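Local coordinates for RV0130 (Mycobacterium tuberculosis, PDB 2C2I), which probably catalyses the reversible hydration of trans-2-enoyl-CoA to (3R)-3-hydroxyacyl-CoA as a homodimeric hotdog-fold hydratase of fatty acid metabolism, at residues G19-V24 with Q74-T79. Sequence-based numbering, arbitrary orientation.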
loop_
_atom_site.group_PDB
_atom_site.type_symbol
_atom_site.label_atom_id
_atom_site.label_comp_id
_atom_site.label_asym_id
_atom_site.label_seq_id
_atom_site.Cartn_x
_atom_site.Cartn_y
_atom_site.Cartn_z
ATOM N N GLY A 19 -8.194 9.132 -17.072
ATOM C CA GLY A 19 -7.804 10.508 -16.822
ATOM C C GLY A 19 -6.414 10.733 -16.268
ATOM O O GLY A 19 -5.507 9.880 -16.387
ATOM N N GLN A 20 -6.244 11.942 -15.748
ATOM C CA GLN A 20 -4.996 12.392 -15.167
ATOM C C GLN A 20 -5.328 13.303 -13.993
ATOM O O GLN A 20 -6.201 14.173 -14.082
ATOM C CB GLN A 20 -4.144 13.119 -16.216
ATOM C CG GLN A 20 -2.818 13.620 -15.677
ATOM C CD GLN A 20 -1.908 14.142 -16.762
ATOM O OE1 GLN A 20 -2.154 15.200 -17.327
ATOM N NE2 GLN A 20 -0.850 13.401 -17.055
ATOM N N SER A 21 -4.642 13.102 -12.879
ATOM C CA SER A 21 -4.902 13.899 -11.693
ATOM C C SER A 21 -4.241 15.268 -11.810
ATOM O O SER A 21 -3.482 15.539 -12.753
ATOM C CB SER A 21 -4.354 13.190 -10.454
ATOM O OG SER A 21 -2.936 13.318 -10.399
ATOM N N ASP A 22 -4.503 16.108 -10.822
ATOM C CA ASP A 22 -3.725 17.321 -10.614
ATOM C C ASP A 22 -2.370 16.939 -9.994
ATOM O O ASP A 22 -2.163 15.794 -9.571
ATOM C CB ASP A 22 -4.467 18.280 -9.665
ATOM C CG ASP A 22 -5.943 18.477 -10.033
ATOM O OD1 ASP A 22 -6.301 18.385 -11.231
ATOM O OD2 ASP A 22 -6.752 18.738 -9.111
ATOM N N TRP A 23 -1.443 17.888 -9.972
ATOM C CA TRP A 23 -0.231 17.741 -9.176
ATOM C C TRP A 23 -0.616 17.864 -7.694
ATOM O O TRP A 23 -1.438 18.718 -7.317
ATOM C CB TRP A 23 0.795 18.821 -9.544
ATOM C CG TRP A 23 1.425 18.651 -10.897
ATOM C CD1 TRP A 23 1.157 19.384 -12.044
ATOM C CD2 TRP A 23 2.444 17.714 -11.254
ATOM N NE1 TRP A 23 1.944 18.938 -13.080
ATOM C CE2 TRP A 23 2.747 17.920 -12.630
ATOM C CE3 TRP A 23 3.128 16.715 -10.554
ATOM C CZ2 TRP A 23 3.705 17.157 -13.310
ATOM C CZ3 TRP A 23 4.080 15.962 -11.233
ATOM C CH2 TRP A 23 4.360 16.187 -12.600
ATOM N N VAL A 24 -0.042 17.002 -6.862
ATOM C CA VAL A 24 -0.194 17.105 -5.414
ATOM C C VAL A 24 1.193 17.119 -4.796
ATOM O O VAL A 24 2.090 16.401 -5.249
ATOM C CB VAL A 24 -1.100 15.983 -4.778
ATOM C CG1 VAL A 24 -2.402 15.786 -5.557
ATOM C CG2 VAL A 24 -0.360 14.676 -4.607
ATOM N N GLN A 74 -7.163 9.118 -8.219
ATOM C CA GLN A 74 -8.219 8.591 -9.101
ATOM C C GLN A 74 -9.563 9.306 -8.876
ATOM O O GLN A 74 -10.299 9.528 -9.820
ATOM C CB GLN A 74 -8.341 7.074 -8.954
ATOM C CG GLN A 74 -7.115 6.343 -9.530
ATOM C CD GLN A 74 -7.011 4.888 -9.112
ATOM O OE1 GLN A 74 -7.856 4.372 -8.387
ATOM N NE2 GLN A 74 -5.949 4.221 -9.565
ATOM N N HIS A 75 -9.832 9.735 -7.642
ATOM C CA HIS A 75 -11.051 10.513 -7.338
ATOM C C HIS A 75 -11.067 11.863 -8.079
ATOM O O HIS A 75 -12.142 12.365 -8.437
ATOM C CB HIS A 75 -11.188 10.715 -5.822
ATOM C CG HIS A 75 -12.462 11.382 -5.402
ATOM N ND1 HIS A 75 -13.641 10.688 -5.233
ATOM C CD2 HIS A 75 -12.737 12.671 -5.092
ATOM C CE1 HIS A 75 -14.591 11.519 -4.843
ATOM N NE2 HIS A 75 -14.071 12.730 -4.753
ATOM N N GLN A 76 -9.879 12.420 -8.331
ATOM C CA GLN A 76 -9.705 13.628 -9.130
ATOM C C GLN A 76 -10.006 13.371 -10.614
ATOM O O GLN A 76 -10.296 14.316 -11.363
ATOM C CB GLN A 76 -8.278 14.186 -8.996
ATOM C CG GLN A 76 -7.966 14.824 -7.640
ATOM C CD GLN A 76 -6.565 15.391 -7.552
ATOM O OE1 GLN A 76 -5.822 15.411 -8.534
ATOM N NE2 GLN A 76 -6.202 15.871 -6.379
HETATM N N MSE A 77 -9.945 12.102 -11.023
HETATM C CA MSE A 77 -10.139 11.714 -12.433
HETATM C C MSE A 77 -11.570 11.349 -12.818
HETATM O O MSE A 77 -12.030 11.715 -13.898
HETATM C CB MSE A 77 -9.246 10.526 -12.774
HETATM C CG MSE A 77 -7.774 10.740 -12.515
HETATM SE SE MSE A 77 -6.883 9.080 -12.953
HETATM C CE MSE A 77 -5.299 9.275 -11.974
ATOM N N TYR A 78 -12.251 10.575 -11.974
ATOM C CA TYR A 78 -13.591 10.050 -12.306
ATOM C C TYR A 78 -14.333 9.675 -11.053
ATOM O O TYR A 78 -13.728 9.505 -9.984
ATOM C CB TYR A 78 -13.531 8.827 -13.248
ATOM C CG TYR A 78 -12.747 7.655 -12.697
ATOM C CD1 TYR A 78 -13.384 6.586 -12.065
ATOM C CD2 TYR A 78 -11.366 7.630 -12.796
ATOM C CE1 TYR A 78 -12.639 5.516 -11.544
ATOM C CE2 TYR A 78 -10.620 6.581 -12.281
ATOM C CZ TYR A 78 -11.249 5.538 -11.661
ATOM O OH TYR A 78 -10.461 4.510 -11.175
ATOM N N THR A 79 -15.653 9.576 -11.179
ATOM C CA THR A 79 -16.465 8.987 -10.135
ATOM C C THR A 79 -17.452 8.028 -10.783
ATOM O O THR A 79 -17.699 8.108 -11.981
ATOM C CB THR A 79 -17.236 10.040 -9.320
ATOM O OG1 THR A 79 -18.099 10.767 -10.192
ATOM C CG2 THR A 79 -16.263 11.018 -8.624
#
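Gln-76 and Met-77, in the turn that follows helix 70-75, pack against Gly-19 to Asp-22 and Val-24 of the interrupted strand 17-25, an outermost strand of the antiparallel hotdog sheet within this chain. A single hydrogen bond joins the two segments: the backbone N of Asp-22 donates to Gln-76 OE1 at 2.7 Å, with an N-H...O angle of 149°. The donor lies nearly in line with the amide C=O. Gln-76 reaches it with CD anti to CA (chi2 -179°), an extended chain that carries the amide across to the strand.

Around this bond the contacts are van der Waals. Ser-21 CB lies 3.3 Å from Gln-76 OE1, while the Asp-22 side chain slants across that of Gln-76, OD2 3.7 Å from Gln-76 CD, the carboxylate and amide planes 31° apart. On the amide's nitrogen side, Val-24 CG1 touches NE2. Ser-21 OG turns to its own chain, donating to Asp-22 O, and also bonds to Ala-108 N of the adjacent strand 105-119; the loop in strand 17-25 is thereby tied to its sheet neighbour.

The selenomethionine Met-77 supplies the apolar half, its side chain running beside the backbone of Gly-19 to Ser-21 and also touching Ser-110. CG approaches Gln-20 N. Gly-19 comes close to Met-77, CA to CA 5.1 Å, with a positive phi in a conformation chiefly open to glycine. The turn itself is held by Gln-74 O, which accepts from both Met-77 N and Tyr-78 N, and Met-77 and Thr-79 make backbone bonds to Arg-2. Met-77 SE rests 3.7 Å from Gly-19 C, and the Met-77 CE methyl lies 4.0 Å from Ser-21 N.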